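Local structure of alkaline phosphatase (Thermus thermophilus, 7KWD) at residues V144-P149 and A166-L170; G111-I115 and I154-R159; G99-S103 and A150-I154; E163-E167 and R190-L196; K134-T140 and G264-E270. The protein probably hydrolyses phosphate monoesters at alkaline pH as a homodimeric metalloenzyme that uses two zinc ions and one magnesium ion. One frame throughout, in Å; residues are numbered along the deposited sequence.

Contact 1. Residues V144-P149 and A166-L170. With MG (magnesium ion), chain D.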
# COMPACT_ATOMS: atom_id res chain seq x y z
N VAL A 144 -23.89 -14.33 4.68
CA VAL A 144 -24.16 -13.54 5.86
C VAL A 144 -23.48 -14.13 7.08
O VAL A 144 -23.23 -13.42 8.07
CB VAL A 144 -25.69 -13.43 6.02
CG1 VAL A 144 -26.29 -14.78 6.49
CG2 VAL A 144 -26.00 -12.31 6.98
N THR A 145 -23.15 -15.42 7.02
CA THR A 145 -22.48 -16.19 8.06
C THR A 145 -20.94 -16.16 7.90
O THR A 145 -20.23 -16.88 8.62
CB THR A 145 -22.98 -17.65 7.98
OG1 THR A 145 -22.86 -18.06 6.60
CG2 THR A 145 -24.44 -17.80 8.36
N HIS A 146 -20.43 -15.37 6.99
CA HIS A 146 -18.99 -15.34 6.74
C HIS A 146 -18.25 -14.71 7.92
O HIS A 146 -18.83 -14.21 8.88
CB HIS A 146 -18.72 -14.61 5.43
CG HIS A 146 -17.52 -15.09 4.69
ND1 HIS A 146 -16.46 -14.27 4.38
CD2 HIS A 146 -17.23 -16.31 4.14
CE1 HIS A 146 -15.56 -14.96 3.70
NE2 HIS A 146 -16.00 -16.19 3.54
N ALA A 147 -16.91 -14.78 7.84
CA ALA A 147 -16.08 -14.54 9.01
C ALA A 147 -16.25 -13.14 9.56
O ALA A 147 -16.31 -12.94 10.78
CB ALA A 147 -14.62 -14.77 8.68
N THR A 148 -16.34 -12.13 8.69
CA THR A 148 -16.27 -10.77 9.18
C THR A 148 -17.50 -10.42 10.00
O THR A 148 -17.36 -9.94 11.14
CB THR A 148 -16.06 -9.80 8.02
OG1 THR A 148 -14.81 -10.11 7.38
CG2 THR A 148 -16.03 -8.39 8.53
N PRO A 149 -18.72 -10.63 9.51
CA PRO A 149 -19.89 -10.41 10.37
C PRO A 149 -19.93 -11.36 11.54
O PRO A 149 -20.24 -10.96 12.68
CB PRO A 149 -21.09 -10.63 9.42
CG PRO A 149 -20.53 -11.36 8.24
CD PRO A 149 -19.08 -10.92 8.12
N ALA A 166 -25.17 -20.33 11.07
CA ALA A 166 -26.53 -19.87 10.80
C ALA A 166 -27.46 -20.22 11.96
O ALA A 166 -28.36 -19.43 12.30
CB ALA A 166 -27.05 -20.48 9.49
N GLU A 167 -27.25 -21.38 12.59
CA GLU A 167 -28.02 -21.71 13.77
C GLU A 167 -27.66 -20.78 14.91
O GLU A 167 -28.53 -20.32 15.67
CB GLU A 167 -27.77 -23.18 14.19
CG GLU A 167 -28.14 -24.28 13.19
CD GLU A 167 -27.53 -25.63 13.59
OE1 GLU A 167 -27.57 -25.95 14.79
OE2 GLU A 167 -26.98 -26.35 12.75
N GLN A 168 -26.37 -20.50 15.07
CA GLN A 168 -25.93 -19.57 16.12
C GLN A 168 -26.53 -18.18 15.91
O GLN A 168 -26.83 -17.48 16.88
CB GLN A 168 -24.41 -19.53 16.13
CG GLN A 168 -23.76 -20.82 16.62
CD GLN A 168 -22.25 -20.74 16.55
OE1 GLN A 168 -21.66 -21.06 15.53
NE2 GLN A 168 -21.63 -20.30 17.65
N TYR A 169 -26.70 -17.76 14.64
CA TYR A 169 -27.32 -16.47 14.35
C TYR A 169 -28.76 -16.43 14.85
O TYR A 169 -29.21 -15.41 15.42
CB TYR A 169 -27.30 -16.22 12.85
CG TYR A 169 -26.02 -15.65 12.30
CD1 TYR A 169 -24.85 -15.62 13.06
CD2 TYR A 169 -26.01 -15.09 11.04
CE1 TYR A 169 -23.69 -15.05 12.53
CE2 TYR A 169 -24.87 -14.53 10.51
CZ TYR A 169 -23.71 -14.52 11.26
OH TYR A 169 -22.58 -13.95 10.69
N LEU A 170 -29.52 -17.51 14.62
CA LEU A 170 -30.88 -17.58 15.13
C LEU A 170 -30.91 -17.42 16.65
O LEU A 170 -31.74 -16.70 17.19
CB LEU A 170 -31.52 -18.90 14.72
CG LEU A 170 -32.95 -19.19 15.20
CD1 LEU A 170 -33.96 -18.14 14.69
CD2 LEU A 170 -33.39 -20.61 14.76
MG MG D . -15.02 -10.62 5.07
O HOH W 1 -16.77 -11.69 5.61
O HOH W 2 -14.10 -12.32 5.34
O HOH W 3 -14.79 -11.00 2.79
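Val144 opens the first segment with its carbonyl: Tyr169 OH donates a hydrogen bond to Val144 O at 2.8 Å, and the oxygen lies near the plane of the ring, at its edge. Tyrosine suits this place because its ring can stay in apolar surroundings while the hydroxyl satisfies a buried backbone acceptor; Val144 CG1 also lies 4.3 Å from Tyr169 CE2. Thr145 comes next and packs through its methyl, with Thr145 CG2 3.9 Å from Ala166 CB and 3.9 Å from Tyr169 CE2. The small Ala166 lets the loop come close to helix 162-172, and Thr145 OG1 is hydrogen-bonded to Glu162 OE2. His146, at the N-cap position of helix 147-153, points its CA-CB bond away from the second segment, and its ring lies by the magnesium site of the alkaline phosphatase fold. Its ND1 is 2.9 Å from water 1, a magnesium ligand that also accepts a hydrogen bond from Thr148 N at 3.1 Å. His146 itself is thus linked to the metal through water, and the segment reaches the ion directly through Thr148, whose OG1 binds Mg at 2.4 Å; Asp47 and Glu270 provide the other protein ligands. Pro149, in the first turn of the helix where its missing amide proton costs little, faces back to the second segment, with Pro149 CB 3.9 Å from Tyr169 OH.

Contact 2. Residues G111-I115 and I154-R159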
# COMPACT_ATOMS: atom_id res chain seq x y z
N GLY A 111 -8.21 -18.42 11.73
CA GLY A 111 -9.12 -19.55 11.58
C GLY A 111 -10.38 -19.64 12.41
O GLY A 111 -11.45 -19.96 11.89
N GLY A 112 -10.27 -19.41 13.71
CA GLY A 112 -11.44 -19.42 14.56
C GLY A 112 -12.12 -18.05 14.70
O GLY A 112 -11.51 -17.00 14.49
N LEU A 113 -13.39 -18.09 15.06
CA LEU A 113 -14.22 -16.91 15.29
C LEU A 113 -14.35 -16.67 16.78
O LEU A 113 -14.86 -17.53 17.51
CB LEU A 113 -15.62 -17.10 14.69
CG LEU A 113 -15.67 -17.25 13.18
CD1 LEU A 113 -17.09 -17.58 12.70
CD2 LEU A 113 -15.17 -15.96 12.50
N ALA A 114 -13.91 -15.50 17.25
CA ALA A 114 -14.00 -15.13 18.66
C ALA A 114 -13.59 -16.28 19.57
O ALA A 114 -14.31 -16.70 20.48
CB ALA A 114 -15.41 -14.68 19.02
N ILE A 115 -12.37 -16.78 19.32
CA ILE A 115 -11.86 -17.93 20.06
C ILE A 115 -10.36 -18.00 19.85
O ILE A 115 -9.84 -17.57 18.81
CB ILE A 115 -12.58 -19.21 19.57
CG1 ILE A 115 -12.46 -20.36 20.57
CG2 ILE A 115 -12.01 -19.61 18.18
CD1 ILE A 115 -13.27 -21.61 20.16
N ILE A 154 -20.56 -14.08 17.32
CA ILE A 154 -20.56 -15.44 17.90
C ILE A 154 -19.17 -16.06 17.90
O ILE A 154 -18.25 -15.62 17.23
CB ILE A 154 -21.55 -16.38 17.17
CG1 ILE A 154 -21.28 -16.44 15.65
CG2 ILE A 154 -23.02 -15.95 17.43
CD1 ILE A 154 -20.24 -17.52 15.23
N SER A 155 -19.05 -17.14 18.67
CA SER A 155 -17.79 -17.85 18.81
C SER A 155 -17.89 -19.24 18.20
O SER A 155 -18.87 -19.96 18.41
CB SER A 155 -17.38 -18.02 20.28
OG SER A 155 -16.15 -18.74 20.31
N ASN A 156 -16.87 -19.62 17.45
CA ASN A 156 -16.86 -20.94 16.82
C ASN A 156 -15.45 -21.30 16.38
O ASN A 156 -14.75 -20.46 15.79
CB ASN A 156 -17.81 -20.94 15.61
CG ASN A 156 -18.04 -22.34 15.06
OD1 ASN A 156 -17.09 -23.06 14.77
ND2 ASN A 156 -19.31 -22.72 14.93
N PRO A 157 -15.00 -22.53 16.65
CA PRO A 157 -13.61 -22.88 16.33
C PRO A 157 -13.32 -22.98 14.86
O PRO A 157 -12.14 -22.97 14.50
CB PRO A 157 -13.40 -24.24 17.02
CG PRO A 157 -14.77 -24.76 17.25
CD PRO A 157 -15.66 -23.58 17.45
N ASP A 158 -14.34 -23.05 14.00
CA ASP A 158 -14.19 -23.25 12.56
C ASP A 158 -15.03 -22.20 11.82
O ASP A 158 -16.26 -22.31 11.78
CB ASP A 158 -14.64 -24.67 12.17
CG ASP A 158 -14.42 -25.00 10.68
OD1 ASP A 158 -13.76 -24.23 9.95
OD2 ASP A 158 -14.93 -26.06 10.25
N ARG A 159 -14.34 -21.21 11.22
CA ARG A 159 -15.04 -20.17 10.48
C ARG A 159 -15.89 -20.76 9.37
O ARG A 159 -16.91 -20.20 8.99
CB ARG A 159 -14.06 -19.14 9.90
CG ARG A 159 -12.97 -19.70 8.99
CD ARG A 159 -12.18 -18.61 8.26
NE ARG A 159 -12.98 -17.82 7.31
CZ ARG A 159 -12.49 -16.81 6.59
NH1 ARG A 159 -13.26 -16.16 5.71
NH2 ARG A 159 -11.22 -16.45 6.73
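This is a short antiparallel backbone pairing between two loops, those following helix 95-104 and joining helices 147-153 and 162-172. Leu113 and Asn156 form a single hydrogen-bonded bridge: Leu113 N donates to Asn156 O at 2.8 Å, and Asn156 N to Leu113 O at 2.9 Å. Further bonds run from Arg159 N to Gly111 O (3.2 Å) and from Ser155 OG to Ala114 O (2.8 Å). Gly111, at phi 131°, adopts a conformation that a side chain would obstruct, and a CB on Gly112 would strike Ile115 CG2. An Asx turn bends the other loop, Asn156 OD1 accepting from Asp158 N at 2.9 Å, and brings Arg159 round beside the predicted phosphoserine nucleophile, Ser95. The long side chain of Arg159 leads away from the pairing to a salt bridge with Glu94 and a bound tartrate, probably from the crystallisation liquor, consistent with a phosphate-binding arginine as in related enzymes. Leu113 fills the apolar side, its CD1 4.0 Å from Ile154 CD1, while Ile115 CD1 lies 4.1 Å from Pro157 CB.

Contact 3. Residues G99-S103 and A150-I154; sequences GNAFS and ASFVI
Residues 99-103 are helical throughout, inside helix 95-104, with phi/psi near -60/-45° for 99-102 and Ser103 N bonded to Gly99 O at 2.8 Å. Residues 150-154 continue helix 147-153: Ile154 N and Val153 N both lie 3.0 Å from Ala150 O, to which they donate, and Ile154 is extended at phi/psi -137/165°. The backbones approach closely at two places, with CA of Gly99 5.6 Å from CA of Ser151 and CA of Ser103 5.2 Å from CA of Phe152. Glycine permits the first approach: Gly99 CA is 3.4 Å from Ser151 OG, where a CB would clash. Ser151, chi1 p, turns its hydroxyl back to Thr148 O in its own helix. The contact joins the helix that begins with Ser95, the predicted phosphoserine of the alkaline phosphatase active site, to the helix carrying the magnesium ligand Thr148. Ser103, also chi1 p, donates from OG to Ser151 O at 2.7 Å, a small hydroxyl satisfying a buried carbonyl. Its CB sits over the face of the Phe152 ring, 4.0 Å from the centroid, a CH-pi contact. Phe152 (chi1 -86°, chi2 45°) places CZ 3.8 Å from CB of Phe102 (chi1 m), at the edge of that ring. Asn100, chi1 m, has OD1 3.6 Å from Ser151 CB; OD1 accepts from Ala114 N and ND2 donates to Gly112 O.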
# COMPACT_ATOMS: atom_id res chain seq x y z
N GLY A 99 -11.03 -9.94 12.05
CA GLY A 99 -12.29 -9.58 12.67
C GLY A 99 -12.23 -9.74 14.18
O GLY A 99 -12.75 -8.90 14.92
N ASN A 100 -11.60 -10.82 14.64
CA ASN A 100 -11.41 -11.03 16.07
C ASN A 100 -10.66 -9.88 16.72
O ASN A 100 -10.99 -9.46 17.83
CB ASN A 100 -10.63 -12.32 16.30
CG ASN A 100 -11.46 -13.55 16.09
OD1 ASN A 100 -12.66 -13.46 15.84
ND2 ASN A 100 -10.82 -14.72 16.20
N ALA A 101 -9.63 -9.37 16.05
CA ALA A 101 -8.89 -8.25 16.60
C ALA A 101 -9.82 -7.08 16.81
O ALA A 101 -9.81 -6.43 17.86
CB ALA A 101 -7.73 -7.87 15.67
N PHE A 102 -10.66 -6.80 15.80
CA PHE A 102 -11.65 -5.74 15.94
C PHE A 102 -12.63 -6.02 17.07
O PHE A 102 -12.93 -5.14 17.89
CB PHE A 102 -12.44 -5.56 14.64
CG PHE A 102 -11.63 -5.07 13.46
CD1 PHE A 102 -10.36 -4.55 13.61
CD2 PHE A 102 -12.18 -5.12 12.20
CE1 PHE A 102 -9.66 -4.08 12.52
CE2 PHE A 102 -11.48 -4.67 11.11
CZ PHE A 102 -10.21 -4.14 11.27
N SER A 103 -13.21 -7.23 17.08
CA SER A 103 -14.39 -7.48 17.90
C SER A 103 -14.03 -7.95 19.30
O SER A 103 -14.86 -7.83 20.19
CB SER A 103 -15.31 -8.53 17.26
OG SER A 103 -14.68 -9.78 17.28
N ALA A 150 -19.58 -12.63 11.29
CA ALA A 150 -19.78 -13.62 12.35
C ALA A 150 -18.84 -13.35 13.52
O ALA A 150 -19.22 -13.55 14.68
CB ALA A 150 -19.60 -15.03 11.81
N SER A 151 -17.62 -12.89 13.23
CA SER A 151 -16.65 -12.68 14.30
C SER A 151 -17.11 -11.59 15.26
O SER A 151 -16.55 -11.46 16.34
CB SER A 151 -15.30 -12.30 13.72
OG SER A 151 -15.38 -10.98 13.16
N PHE A 152 -18.10 -10.78 14.86
CA PHE A 152 -18.58 -9.73 15.73
C PHE A 152 -19.64 -10.20 16.71
O PHE A 152 -19.88 -9.49 17.69
CB PHE A 152 -19.14 -8.55 14.95
CG PHE A 152 -18.08 -7.57 14.53
CD1 PHE A 152 -16.89 -8.00 14.01
CD2 PHE A 152 -18.28 -6.22 14.70
CE1 PHE A 152 -15.90 -7.10 13.63
CE2 PHE A 152 -17.30 -5.32 14.35
CZ PHE A 152 -16.12 -5.75 13.81
N VAL A 153 -20.28 -11.35 16.47
CA VAL A 153 -21.44 -11.76 17.24
C VAL A 153 -21.26 -13.11 17.93
O VAL A 153 -21.80 -13.31 19.02
CB VAL A 153 -22.71 -11.79 16.36
CG1 VAL A 153 -23.14 -10.40 16.09
CG2 VAL A 153 -22.42 -12.52 15.07
N ILE A 154 -20.56 -14.08 17.32
CA ILE A 154 -20.56 -15.44 17.90
C ILE A 154 -19.17 -16.06 17.90
O ILE A 154 -18.25 -15.62 17.23
CB ILE A 154 -21.55 -16.38 17.17
CG1 ILE A 154 -21.28 -16.44 15.65
CG2 ILE A 154 -23.02 -15.95 17.43
CD1 ILE A 154 -20.24 -17.52 15.23

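Contact 4. Residues E163-E167 and R190-L196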
# COMPACT_ATOMS: atom_id res chain seq x y z
N GLU A 163 -23.01 -23.63 8.24
CA GLU A 163 -24.32 -24.22 8.52
C GLU A 163 -24.63 -24.11 10.01
O GLU A 163 -25.73 -23.73 10.41
CB GLU A 163 -24.34 -25.68 8.03
CG GLU A 163 -25.74 -26.17 7.74
CD GLU A 163 -25.81 -27.55 7.08
OE1 GLU A 163 -26.43 -28.45 7.72
OE2 GLU A 163 -25.27 -27.71 5.96
N ARG A 164 -23.64 -24.38 10.84
CA ARG A 164 -23.81 -24.23 12.28
C ARG A 164 -23.90 -22.76 12.68
O ARG A 164 -24.72 -22.39 13.53
CB ARG A 164 -22.63 -24.92 12.99
CG ARG A 164 -22.51 -24.68 14.51
CD ARG A 164 -23.78 -25.07 15.28
NE ARG A 164 -23.64 -24.68 16.68
CZ ARG A 164 -24.62 -24.21 17.46
NH1 ARG A 164 -25.86 -24.07 16.99
NH2 ARG A 164 -24.34 -23.86 18.71
N ILE A 165 -23.07 -21.90 12.07
CA ILE A 165 -23.10 -20.47 12.37
C ILE A 165 -24.50 -19.89 12.13
O ILE A 165 -24.99 -19.08 12.91
CB ILE A 165 -22.01 -19.76 11.54
CG1 ILE A 165 -20.61 -20.15 12.04
CG2 ILE A 165 -22.14 -18.23 11.63
CD1 ILE A 165 -19.48 -19.75 11.08
N ALA A 166 -25.17 -20.33 11.07
CA ALA A 166 -26.53 -19.87 10.80
C ALA A 166 -27.46 -20.22 11.96
O ALA A 166 -28.36 -19.43 12.30
CB ALA A 166 -27.05 -20.48 9.49
N GLU A 167 -27.25 -21.38 12.59
CA GLU A 167 -28.02 -21.71 13.77
C GLU A 167 -27.66 -20.78 14.91
O GLU A 167 -28.53 -20.32 15.67
CB GLU A 167 -27.77 -23.18 14.19
CG GLU A 167 -28.14 -24.28 13.19
CD GLU A 167 -27.53 -25.63 13.59
OE1 GLU A 167 -27.57 -25.95 14.79
OE2 GLU A 167 -26.98 -26.35 12.75
N ARG A 190 -28.98 -27.35 3.06
CA ARG A 190 -28.35 -27.74 4.31
C ARG A 190 -28.15 -29.25 4.39
O ARG A 190 -29.02 -30.04 4.00
CB ARG A 190 -29.21 -27.26 5.48
CG ARG A 190 -29.14 -25.74 5.73
CD ARG A 190 -29.93 -25.35 7.00
NE ARG A 190 -29.48 -26.08 8.18
CZ ARG A 190 -28.62 -25.60 9.07
NH1 ARG A 190 -28.09 -24.38 8.92
NH2 ARG A 190 -28.28 -26.33 10.09
N LYS A 191 -27.01 -29.65 4.94
CA LYS A 191 -26.70 -31.07 5.05
C LYS A 191 -27.68 -31.77 5.96
O LYS A 191 -28.00 -32.94 5.74
CB LYS A 191 -25.26 -31.27 5.53
CG LYS A 191 -24.23 -30.62 4.61
CD LYS A 191 -22.82 -30.86 5.15
CE LYS A 191 -21.84 -29.85 4.59
NZ LYS A 191 -21.18 -30.48 3.44
N ASP A 192 -28.20 -31.08 6.97
CA ASP A 192 -29.15 -31.66 7.89
C ASP A 192 -30.59 -31.51 7.43
O ASP A 192 -31.48 -31.91 8.17
CB ASP A 192 -28.97 -31.06 9.30
CG ASP A 192 -29.37 -29.57 9.38
OD1 ASP A 192 -29.82 -28.98 8.39
OD2 ASP A 192 -29.22 -28.98 10.48
N GLY A 193 -30.84 -30.95 6.25
CA GLY A 193 -32.19 -30.77 5.74
C GLY A 193 -33.12 -29.88 6.54
O GLY A 193 -34.31 -29.80 6.24
N LYS A 194 -32.61 -29.20 7.55
CA LYS A 194 -33.45 -28.35 8.39
C LYS A 194 -33.88 -27.07 7.67
O LYS A 194 -33.08 -26.44 6.99
CB LYS A 194 -32.66 -28.01 9.66
CG LYS A 194 -33.43 -27.43 10.81
CD LYS A 194 -32.44 -26.92 11.90
CE LYS A 194 -31.84 -28.06 12.76
NZ LYS A 194 -31.60 -27.64 14.18
N ASP A 195 -35.15 -26.66 7.85
CA ASP A 195 -35.65 -25.39 7.27
C ASP A 195 -35.38 -24.26 8.26
O ASP A 195 -36.23 -23.89 9.08
CB ASP A 195 -37.13 -25.49 6.90
CG ASP A 195 -37.67 -24.24 6.19
OD1 ASP A 195 -36.99 -23.19 6.22
OD2 ASP A 195 -38.79 -24.31 5.59
N LEU A 196 -34.17 -23.68 8.21
CA LEU A 196 -33.85 -22.60 9.13
C LEU A 196 -34.68 -21.36 8.86
O LEU A 196 -34.95 -20.57 9.78
CB LEU A 196 -32.38 -22.24 9.04
CG LEU A 196 -31.45 -22.58 10.18
CD1 LEU A 196 -30.22 -21.64 10.01
CD2 LEU A 196 -32.02 -22.46 11.53
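A salt-bridge network, centred on Arg190, fastens helix 162-172 to the loop that leads into helix 196-202, toward the outside of the alkaline phosphatase fold. Residues Arg190 to Gly193 form a type I turn, in which Gly193 N donates to Arg190 O at 3.0 Å; glycine fits the last position, where phi is +62°. Glu163 reaches over the turn and accepts from two successive amides, Lys191 N to Glu163 OE2 at 2.8 Å and Asp192 N to Glu163 OE1 at 3.3 Å. Arginine suits the centre because its guanidinium can serve several acceptors at once. Arg190 NH1 donates to Glu163 O at 2.9 Å, and Arg190 NH2 forms a salt bridge with Glu167 OE2 at 3.0 Å. Within the loop, Asp192 grips the same group, its OD1 2.9 Å from Arg190 NE and its OD2 2.8 Å from Arg190 NH2. This shared cation offsets the closeness of Asp192 OD1 to Glu163 OE1, 3.5 Å. Asp192 OD1 also accepts from Lys194 N at 2.9 Å, making an Asx turn. Asp195 then N-caps the next helix, bonding to Ala198 N. Beyond the charges the contact turns apolar: Ala166 is small enough for Leu196 to settle against the helix, with Leu196 CD1 3.4 Å from Ala166 CB.

Contact 5. Residues K134-T140 and G264-E270; sequences KAVGLVT and GFVLQVE. With MG (magnesium ion), chain D.
Strands 135-140 and 265-270 run parallel, axes 4.6 Å apart at 6°, pairing Ala135 with Phe265 through Thr140 with Glu270. Amides of Ala135, Gly137 and Val139 donate to O of Gly264, Val266 and Gln268, those of Val266, Gln268 and Glu270 to O of Ala135, Gly137 and Val139, at 2.8-3.0 Å. Lys134 (m, m, t, t) sends NZ to Arg39 O. On one face Val139 (t) sets CG2 3.9 Å from CD1 of Leu267 (t, p), where a CB on Gly137 would be tight; Phe265 (p) leaves CB 4.0 Å from Ala135 CB. On the other, beta-branched Val136 (t) and Val266 (m), suited to buried strands, meet CG2 to CG2 at 3.7 Å; Leu138 (m, t) sets CD2 3.9 Å from CB of Gln268 (t, t), whose NE2 reaches Thr148 O. Glu270 (t, t) accepts from Thr140 OG1 (t) at OE1, 2.7 Å, and binds Mg by OE2, 2.0 Å. A carboxylate near a strand's C-terminal end, binding magnesium with Asp47 and Thr148, marks the alkaline phosphatase site.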
# COMPACT_ATOMS: atom_id res chain seq x y z
N LYS A 134 -28.42 -2.70 22.88
CA LYS A 134 -28.38 -2.19 21.51
C LYS A 134 -28.96 -3.23 20.56
O LYS A 134 -28.70 -4.42 20.71
CB LYS A 134 -26.94 -1.85 21.10
CG LYS A 134 -26.10 -0.98 22.11
CD LYS A 134 -26.48 0.47 22.07
CE LYS A 134 -25.80 1.27 23.22
NZ LYS A 134 -26.14 2.69 23.14
N ALA A 135 -29.74 -2.77 19.58
CA ALA A 135 -30.04 -3.57 18.41
C ALA A 135 -28.77 -3.80 17.59
O ALA A 135 -27.84 -2.98 17.60
CB ALA A 135 -31.10 -2.87 17.55
N VAL A 136 -28.72 -4.94 16.90
CA VAL A 136 -27.55 -5.36 16.14
C VAL A 136 -27.98 -5.65 14.71
O VAL A 136 -29.00 -6.32 14.49
CB VAL A 136 -26.89 -6.60 16.76
CG1 VAL A 136 -25.72 -7.10 15.91
CG2 VAL A 136 -26.44 -6.32 18.16
N GLY A 137 -27.19 -5.16 13.76
CA GLY A 137 -27.39 -5.49 12.35
C GLY A 137 -26.09 -5.93 11.71
O GLY A 137 -25.03 -5.39 12.01
N LEU A 138 -26.17 -6.94 10.84
CA LEU A 138 -25.06 -7.39 10.02
C LEU A 138 -25.48 -7.35 8.55
O LEU A 138 -26.45 -8.00 8.15
CB LEU A 138 -24.62 -8.81 10.42
CG LEU A 138 -24.21 -9.01 11.88
CD1 LEU A 138 -24.01 -10.48 12.24
CD2 LEU A 138 -22.92 -8.24 12.16
N VAL A 139 -24.75 -6.60 7.75
CA VAL A 139 -25.08 -6.43 6.34
C VAL A 139 -23.82 -6.66 5.54
O VAL A 139 -22.80 -6.00 5.79
CB VAL A 139 -25.64 -5.02 6.05
CG1 VAL A 139 -25.95 -4.90 4.55
CG2 VAL A 139 -26.89 -4.78 6.86
N THR A 140 -23.88 -7.58 4.58
CA THR A 140 -22.66 -7.86 3.83
C THR A 140 -22.96 -8.39 2.44
O THR A 140 -24.06 -8.85 2.16
CB THR A 140 -21.80 -8.88 4.58
OG1 THR A 140 -20.66 -9.23 3.79
CG2 THR A 140 -22.61 -10.13 4.87
N GLY A 264 -30.78 2.29 21.03
CA GLY A 264 -29.64 2.52 20.16
C GLY A 264 -29.24 1.24 19.46
O GLY A 264 -29.82 0.17 19.67
N PHE A 265 -28.21 1.35 18.61
CA PHE A 265 -27.87 0.21 17.77
C PHE A 265 -26.41 0.18 17.37
O PHE A 265 -25.70 1.19 17.43
CB PHE A 265 -28.73 0.22 16.49
CG PHE A 265 -28.31 1.28 15.48
CD1 PHE A 265 -28.94 2.52 15.48
CD2 PHE A 265 -27.31 1.01 14.53
CE1 PHE A 265 -28.56 3.50 14.55
CE2 PHE A 265 -26.94 1.97 13.60
CZ PHE A 265 -27.58 3.22 13.61
N VAL A 266 -25.98 -1.00 16.94
CA VAL A 266 -24.69 -1.23 16.30
C VAL A 266 -24.93 -1.94 14.98
O VAL A 266 -25.82 -2.79 14.87
CB VAL A 266 -23.73 -2.04 17.20
CG1 VAL A 266 -23.46 -1.27 18.51
CG2 VAL A 266 -24.27 -3.44 17.49
N LEU A 267 -24.16 -1.58 13.97
CA LEU A 267 -24.31 -2.10 12.63
C LEU A 267 -22.92 -2.36 12.08
O LEU A 267 -22.03 -1.51 12.20
CB LEU A 267 -25.05 -1.10 11.74
CG LEU A 267 -25.01 -1.26 10.23
CD1 LEU A 267 -25.66 -2.60 9.90
CD2 LEU A 267 -25.74 -0.09 9.53
N GLN A 268 -22.72 -3.54 11.51
CA GLN A 268 -21.58 -3.79 10.66
C GLN A 268 -22.07 -3.83 9.22
O GLN A 268 -23.04 -4.53 8.90
CB GLN A 268 -20.87 -5.10 11.01
CG GLN A 268 -19.56 -5.27 10.21
CD GLN A 268 -18.99 -6.69 10.22
OE1 GLN A 268 -19.19 -7.46 9.29
NE2 GLN A 268 -18.23 -7.01 11.26
N VAL A 269 -21.46 -3.02 8.37
CA VAL A 269 -21.64 -3.11 6.92
C VAL A 269 -20.33 -3.62 6.37
O VAL A 269 -19.28 -3.06 6.69
CB VAL A 269 -21.98 -1.74 6.30
CG1 VAL A 269 -22.20 -1.88 4.79
CG2 VAL A 269 -23.19 -1.15 7.01
N GLU A 270 -20.39 -4.66 5.53
CA GLU A 270 -19.18 -5.23 4.95
C GLU A 270 -19.23 -5.17 3.44
O GLU A 270 -20.14 -5.73 2.81
CB GLU A 270 -18.94 -6.68 5.38
CG GLU A 270 -17.45 -7.03 5.12
CD GLU A 270 -17.22 -8.50 5.00
OE1 GLU A 270 -18.24 -9.24 5.02
OE2 GLU A 270 -16.06 -8.88 4.89
MG MG D . -15.02 -10.62 5.07
O HOH W 4 -21.71 -7.55 8.15
O HOH W 1 -16.77 -11.69 5.61
O HOH W 2 -14.10 -12.32 5.34
O HOH W 3 -14.79 -11.00 2.79

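In the fold
Contact 5 pairs two parallel strands of the central sheet, and its loop, closing over 123 residues, encloses contacts 1 and 4. Strand 135-140 leads into helix 147-153, used by contacts 1 and 3, and then helix 162-172, used by contacts 1 and 4, which share Ala166 and Glu167. Contacts 2 and 3, whose segments alternate along the chain, share Ile154, their centres about 9 Å apart, and Asn100 binds the 111-115 loop. Contacts 1 and 5 meet at the magnesium ion, through Thr148 and Glu270, with centres about 13 Å apart. Contact 4 lies farthest out, about 23 Å between centres from contact 5, so the set runs from the metal site to the periphery.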